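Long-range contact in STING-associated CdnE c-di-GMP synthase (Flavobacteriaceae, PDB 6WT8), which probably synthesises the cyclic dinucleotide c-di-GMP, the second messenger sensed by the bacterial STING receptor of an antiphage CBASS system: residues 155-166 / 222-230. Numbering follows the deposited sequence.
Sequences IDDLKYVRLKSE and YNKKTGKIN
I155 meets I229 and G227 at the start of the contact. Its CD1 lies 3.8 Å from I229 CG2, and its CG2 rests near the carbonyl oxygen of G227. L158 comes next, one turn on. L158 CD1 lies 3.5 Å from I229 CG2, a tight approach, and the two side chains cross at about a right angle. L158 CB lies over a face of the Y222 ring, a CH-pi contact 4.1 Å from the ring centroid. The backbone N of K159 sits over that face too, toward the rim. With CG anti to the backbone N (chi1 -179°), the Y222 ring lies against the helix. At its far end, Y222 OH touches K159 CB at 3.4 Å, while the rest of K159 runs on past the hydroxyl.

A bend at chi2 (66°) goes with R162 NE reaching E166 OE2. K224 crosses R162 at about a right angle, with K224 CD over one guanidinium face, 3.6 Å from R162 NH2. A water joins R162 NH1 to the carbonyl oxygen of Y222. L163 CD2 adds a methyl beside K224 CE. E166 closes the series. Its OE2 takes K224 NZ at 2.7 Å on the syn lone pair and R162 NE at 2.8 Å on the anti lone pair. A second water spans E166 OE1 and K224 NZ. I178 O also accepts from K224 NZ, and K180 O from R162 NH2.

The contact fastens the turn after strand 218-221 to helix 154-172, beside the central sheet. It is apolar and aromatic at one end and ionic at the other. The shared carboxylate probably offsets the closeness of the R162 and K224 charges and should favour an ionised E166.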
ATOM      1  N   ILE A 155     -14.619  16.765  16.785  1.00 28.19           N
ATOM      2  CA  ILE A 155     -14.297  17.563  15.605  1.00 26.68           C
ATOM      3  C   ILE A 155     -13.469  18.781  15.990  1.00 26.32           C
ATOM      4  O   ILE A 155     -12.529  19.185  15.267  1.00 23.94           O
ATOM      5  CB  ILE A 155     -15.587  17.971  14.863  1.00 30.89           C
ATOM      6  CG1 ILE A 155     -16.110  16.782  14.082  1.00 34.58           C
ATOM      7  CG2 ILE A 155     -15.302  19.114  13.864  1.00 29.88           C
ATOM      8  CD1 ILE A 155     -15.186  16.421  12.878  1.00 40.11           C
ATOM      9  N   ASP A 156     -13.810  19.412  17.119  1.00 24.34           N
ATOM     10  CA  ASP A 156     -13.046  20.560  17.571  1.00 24.83           C
ATOM     11  C   ASP A 156     -11.608  20.172  17.877  1.00 21.00           C
ATOM     12  O   ASP A 156     -10.687  20.947  17.624  1.00 21.89           O
ATOM     13  CB  ASP A 156     -13.700  21.183  18.799  1.00 35.01           C
ATOM     14  CG  ASP A 156     -14.842  22.115  18.438  1.00 51.72           C
ATOM     15  OD1 ASP A 156     -14.807  22.695  17.324  1.00 59.37           O
ATOM     16  OD2 ASP A 156     -15.773  22.264  19.263  1.00 58.98           O
ATOM     17  N   ASP A 157     -11.403  18.983  18.448  1.00 19.93           N
ATOM     18  CA  ASP A 157     -10.032  18.515  18.700  1.00 19.14           C
ATOM     19  C   ASP A 157      -9.263  18.287  17.416  1.00 16.76           C
ATOM     20  O   ASP A 157      -8.063  18.525  17.378  1.00 16.95           O
ATOM     21  CB  ASP A 157     -10.056  17.238  19.509  1.00 21.48           C
ATOM     22  CG  ASP A 157     -10.376  17.488  20.977  1.00 26.89           C
ATOM     23  OD1 ASP A 157     -10.314  18.659  21.430  1.00 25.95           O
ATOM     24  OD2 ASP A 157     -10.637  16.482  21.660  1.00 27.10           O
ATOM     25  N   LEU A 158      -9.922  17.754  16.385  1.00 17.09           N
ATOM     26  CA  LEU A 158      -9.245  17.570  15.095  1.00 15.66           C
ATOM     27  C   LEU A 158      -8.848  18.911  14.498  1.00 15.70           C
ATOM     28  O   LEU A 158      -7.719  19.074  14.011  1.00 15.44           O
ATOM     29  CB  LEU A 158     -10.143  16.781  14.135  1.00 16.75           C
ATOM     30  CG  LEU A 158     -10.235  15.295  14.512  1.00 15.93           C
ATOM     31  CD1 LEU A 158     -11.402  14.614  13.834  1.00 18.00           C
ATOM     32  CD2 LEU A 158      -8.915  14.547  14.200  1.00 17.97           C
ATOM     33  N   LYS A 159      -9.789  19.881  14.468  1.00 16.57           N
ATOM     34  CA  LYS A 159      -9.446  21.212  13.972  1.00 14.45           C
ATOM     35  C   LYS A 159      -8.296  21.812  14.764  1.00 16.23           C
ATOM     36  O   LYS A 159      -7.349  22.350  14.191  1.00 17.86           O
ATOM     37  CB  LYS A 159     -10.708  22.091  14.034  1.00 17.51           C
ATOM     38  CG  LYS A 159     -10.466  23.467  13.482  1.00 22.78           C
ATOM     39  CD  LYS A 159     -11.783  24.227  13.456  1.00 27.55           C
ATOM     40  CE  LYS A 159     -11.513  25.626  12.910  1.00 37.36           C
ATOM     41  NZ  LYS A 159     -12.700  26.539  13.050  1.00 44.92           N
ATOM     42  N   TYR A 160      -8.328  21.670  16.084  1.00 15.15           N
ATOM     43  CA  TYR A 160      -7.253  22.168  16.931  1.00 16.82           C
ATOM     44  C   TYR A 160      -5.919  21.539  16.577  1.00 14.35           C
ATOM     45  O   TYR A 160      -4.910  22.246  16.436  1.00 14.94           O
ATOM     46  CB  TYR A 160      -7.632  21.878  18.384  1.00 17.50           C
ATOM     47  CG  TYR A 160      -6.568  22.166  19.371  1.00 15.10           C
ATOM     48  CD1 TYR A 160      -6.066  23.453  19.556  1.00 17.81           C
ATOM     49  CD2 TYR A 160      -6.062  21.136  20.162  1.00 19.49           C
ATOM     50  CE1 TYR A 160      -5.087  23.692  20.477  1.00 17.83           C
ATOM     51  CE2 TYR A 160      -5.094  21.367  21.091  1.00 23.61           C
ATOM     52  CZ  TYR A 160      -4.597  22.633  21.254  1.00 20.92           C
ATOM     53  OH  TYR A 160      -3.630  22.856  22.195  1.00 21.17           O
ATOM     54  N   VAL A 161      -5.883  20.199  16.484  1.00 13.59           N
ATOM     55  CA  VAL A 161      -4.619  19.537  16.162  1.00 13.18           C
ATOM     56  C   VAL A 161      -4.134  19.944  14.772  1.00 12.73           C
ATOM     57  O   VAL A 161      -2.943  20.238  14.575  1.00 14.49           O
ATOM     58  CB  VAL A 161      -4.788  18.015  16.292  1.00 14.03           C
ATOM     59  CG1 VAL A 161      -3.601  17.292  15.668  1.00 14.99           C
ATOM     60  CG2 VAL A 161      -4.889  17.634  17.768  1.00 15.61           C
ATOM     61  N   ARG A 162      -5.048  20.044  13.794  1.00 13.39           N
ATOM     62  CA  ARG A 162      -4.627  20.517  12.469  1.00 14.45           C
ATOM     63  C   ARG A 162      -3.997  21.907  12.521  1.00 13.79           C
ATOM     64  O   ARG A 162      -2.931  22.132  11.946  1.00 14.90           O
ATOM     65  CB  ARG A 162      -5.815  20.492  11.514  1.00 16.45           C
ATOM     66  CG  ARG A 162      -5.584  21.241  10.140  1.00 17.73           C
ATOM     67  CD  ARG A 162      -4.525  20.546   9.292  1.00 16.15           C
ATOM     68  NE  ARG A 162      -4.140  21.422   8.164  1.00 18.23           N
ATOM     69  CZ  ARG A 162      -4.266  21.146   6.860  1.00 20.15           C
ATOM     70  NH1 ARG A 162      -4.752  19.974   6.463  1.00 22.76           N
ATOM     71  NH2 ARG A 162      -3.853  22.030   5.975  1.00 20.29           N
ATOM     72  N   LEU A 163      -4.657  22.848  13.187  1.00 13.51           N
ATOM     73  CA  LEU A 163      -4.139  24.227  13.192  1.00 13.60           C
ATOM     74  C   LEU A 163      -2.885  24.341  14.045  1.00 14.23           C
ATOM     75  O   LEU A 163      -1.936  25.065  13.671  1.00 15.93           O
ATOM     76  CB  LEU A 163      -5.229  25.219  13.675  1.00 17.39           C
ATOM     77  CG  LEU A 163      -6.454  25.273  12.741  1.00 19.45           C
ATOM     78  CD1 LEU A 163      -7.494  26.207  13.336  1.00 19.21           C
ATOM     79  CD2 LEU A 163      -6.048  25.786  11.371  1.00 23.96           C
ATOM     80  N   LYS A 164      -2.849  23.634  15.175  1.00 13.61           N
ATOM     81  CA  LYS A 164      -1.653  23.656  16.002  1.00 14.85           C
ATOM     82  C   LYS A 164      -0.460  23.082  15.248  1.00 14.41           C
ATOM     83  O   LYS A 164       0.656  23.620  15.323  1.00 15.76           O
ATOM     84  CB  LYS A 164      -1.928  22.886  17.280  1.00 15.01           C
ATOM     85  CG  LYS A 164      -0.837  22.960  18.329  1.00 18.69           C
ATOM     86  CD  LYS A 164      -1.471  22.337  19.580  1.00 20.83           C
ATOM     87  CE  LYS A 164      -0.633  22.543  20.835  1.00 23.70           C
ATOM     88  NZ  LYS A 164      -0.683  23.972  21.266  1.00 21.03           N
ATOM     89  N   SER A 165      -0.709  22.033  14.466  1.00 12.87           N
ATOM     90  CA  SER A 165       0.359  21.464  13.644  1.00 14.42           C
ATOM     91  C   SER A 165       0.842  22.424  12.576  1.00 14.25           C
ATOM     92  O   SER A 165       2.055  22.497  12.292  1.00 14.93           O
ATOM     93  CB  SER A 165      -0.181  20.172  12.979  1.00 14.12           C
ATOM     94  OG  SER A 165      -0.476  19.203  13.958  1.00 12.83           O
ATOM     95  N   GLU A 166      -0.076  23.164  11.925  1.00 14.07           N
ATOM     96  CA  GLU A 166       0.369  24.163  10.944  1.00 14.34           C
ATOM     97  C   GLU A 166       1.313  25.169  11.594  1.00 14.55           C
ATOM     98  O   GLU A 166       2.357  25.522  11.027  1.00 17.91           O
ATOM     99  CB  GLU A 166      -0.815  24.923  10.354  1.00 16.64           C
ATOM    100  CG  GLU A 166      -1.741  24.034   9.555  1.00 16.84           C
ATOM    101  CD  GLU A 166      -2.885  24.817   8.957  1.00 19.86           C
ATOM    102  OE1 GLU A 166      -2.978  26.060   9.171  1.00 21.62           O
ATOM    103  OE2 GLU A 166      -3.717  24.177   8.281  1.00 21.56           O
ATOM    104  N   TYR A 222      -9.353  14.048   8.868  1.00 15.65           N
ATOM    105  CA  TYR A 222      -9.970  15.368   8.961  1.00 15.59           C
ATOM    106  C   TYR A 222      -9.697  16.234   7.731  1.00 18.91           C
ATOM    107  O   TYR A 222      -8.549  16.398   7.325  1.00 18.77           O
ATOM    108  CB  TYR A 222      -9.434  16.078  10.202  1.00 16.07           C
ATOM    109  CG  TYR A 222     -10.056  17.465  10.394  1.00 17.04           C
ATOM    110  CD1 TYR A 222     -11.389  17.599  10.688  1.00 16.49           C
ATOM    111  CD2 TYR A 222      -9.296  18.603  10.242  1.00 18.09           C
ATOM    112  CE1 TYR A 222     -11.983  18.861  10.868  1.00 20.21           C
ATOM    113  CE2 TYR A 222      -9.869  19.867  10.429  1.00 19.87           C
ATOM    114  CZ  TYR A 222     -11.219  19.975  10.705  1.00 21.14           C
ATOM    115  OH  TYR A 222     -11.788  21.234  10.897  1.00 24.25           O
ATOM    116  N   ASN A 223     -10.751  16.779   7.144  1.00 17.49           N
ATOM    117  CA  ASN A 223     -10.666  17.692   6.018  1.00 20.57           C
ATOM    118  C   ASN A 223     -10.809  19.121   6.520  1.00 20.41           C
ATOM    119  O   ASN A 223     -11.841  19.487   7.078  1.00 19.91           O
ATOM    120  CB  ASN A 223     -11.783  17.380   5.023  1.00 20.53           C
ATOM    121  CG  ASN A 223     -11.725  18.287   3.780  1.00 26.24           C
ATOM    122  OD1 ASN A 223     -11.656  19.495   3.892  1.00 28.32           O
ATOM    123  ND2 ASN A 223     -11.720  17.665   2.596  1.00 28.68           N
ATOM    124  N   LYS A 224      -9.763  19.931   6.347  1.00 21.55           N
ATOM    125  CA  LYS A 224      -9.745  21.281   6.935  1.00 21.48           C
ATOM    126  C   LYS A 224     -10.744  22.220   6.271  1.00 25.08           C
ATOM    127  O   LYS A 224     -11.298  23.091   6.935  1.00 25.24           O
ATOM    128  CB  LYS A 224      -8.335  21.857   6.783  1.00 25.52           C
ATOM    129  CG  LYS A 224      -8.179  23.290   7.209  1.00 29.78           C
ATOM    130  CD  LYS A 224      -6.792  23.794   6.912  1.00 27.76           C
ATOM    131  CE  LYS A 224      -6.591  25.232   7.412  1.00 31.65           C
ATOM    132  NZ  LYS A 224      -5.352  25.726   6.746  1.00 31.33           N
ATOM    133  N   LYS A 225     -10.995  22.009   4.990  1.00 24.50           N
ATOM    134  CA  LYS A 225     -11.870  22.894   4.224  1.00 32.65           C
ATOM    135  C   LYS A 225     -13.326  22.647   4.580  1.00 29.56           C
ATOM    136  O   LYS A 225     -14.085  23.596   4.787  1.00 30.11           O
ATOM    137  CB  LYS A 225     -11.631  22.695   2.723  1.00 33.66           C
ATOM    138  CG  LYS A 225     -12.013  23.918   1.885  1.00 53.86           C
ATOM    139  CD  LYS A 225     -11.980  23.644   0.376  1.00 67.74           C
ATOM    140  CE  LYS A 225     -10.612  23.178  -0.135  1.00 72.52           C
ATOM    141  NZ  LYS A 225      -9.461  24.108   0.109  1.00 74.14           N
ATOM    142  N   THR A 226     -13.746  21.381   4.608  1.00 26.70           N
ATOM    143  CA  THR A 226     -15.137  21.064   4.928  1.00 28.16           C
ATOM    144  C   THR A 226     -15.395  21.032   6.425  1.00 25.77           C
ATOM    145  O   THR A 226     -16.555  21.167   6.841  1.00 27.77           O
ATOM    146  CB  THR A 226     -15.521  19.715   4.333  1.00 29.53           C
ATOM    147  OG1 THR A 226     -14.813  18.686   5.015  1.00 24.51           O
ATOM    148  CG2 THR A 226     -15.120  19.638   2.860  1.00 37.92           C
ATOM    149  N   GLY A 227     -14.355  20.819   7.248  1.00 21.34           N
ATOM    150  CA  GLY A 227     -14.598  20.673   8.658  1.00 27.03           C
ATOM    151  C   GLY A 227     -15.179  19.331   9.039  1.00 25.38           C
ATOM    152  O   GLY A 227     -15.698  19.206  10.148  1.00 26.03           O
ATOM    153  N   LYS A 228     -15.140  18.355   8.150  1.00 22.90           N
ATOM    154  CA  LYS A 228     -15.736  17.042   8.395  1.00 21.51           C
ATOM    155  C   LYS A 228     -14.660  15.964   8.323  1.00 20.18           C
ATOM    156  O   LYS A 228     -13.578  16.179   7.775  1.00 20.92           O
ATOM    157  CB  LYS A 228     -16.832  16.766   7.379  1.00 26.61           C
ATOM    158  CG  LYS A 228     -17.947  17.774   7.453  1.00 27.22           C
ATOM    159  CD  LYS A 228     -18.931  17.504   6.339  1.00 33.27           C
ATOM    160  CE  LYS A 228     -20.286  18.222   6.576  1.00 44.03           C
ATOM    161  NZ  LYS A 228     -20.188  19.701   6.599  1.00 48.38           N
ATOM    162  N   ILE A 229     -14.988  14.771   8.819  1.00 19.44           N
ATOM    163  CA  ILE A 229     -14.065  13.637   8.690  1.00 16.80           C
ATOM    164  C   ILE A 229     -14.497  12.788   7.500  1.00 19.25           C
ATOM    165  O   ILE A 229     -15.704  12.687   7.197  1.00 23.89           O
ATOM    166  CB  ILE A 229     -13.971  12.789   9.979  1.00 21.14           C
ATOM    167  CG1 ILE A 229     -15.332  12.335  10.493  1.00 19.31           C
ATOM    168  CG2 ILE A 229     -13.284  13.630  11.104  1.00 21.09           C
ATOM    169  CD1 ILE A 229     -15.257  11.475  11.767  1.00 20.87           C
ATOM    170  N   ASN A 230     -13.511  12.267   6.775  1.00 18.42           N
ATOM    171  CA  ASN A 230     -13.724  11.416   5.608  1.00 20.78           C
ATOM    172  C   ASN A 230     -14.208  10.028   6.039  1.00 23.00           C
ATOM    173  O   ASN A 230     -14.116   9.628   7.216  1.00 23.14           O
ATOM    174  CB  ASN A 230     -12.425  11.285   4.803  1.00 20.33           C
ATOM    175  CG  ASN A 230     -12.063  12.594   4.068  1.00 30.39           C
ATOM    176  OD1 ASN A 230     -12.657  12.903   3.053  1.00 42.43           O
ATOM    177  ND2 ASN A 230     -11.086  13.342   4.571  1.00 29.77           N
TER
HETATM  178  O   HOH W   1      -6.643  18.416   7.767  1.00 26.22           O
HETATM  179  O   HOH W   2      -5.081  28.028   8.619  1.00 34.81           O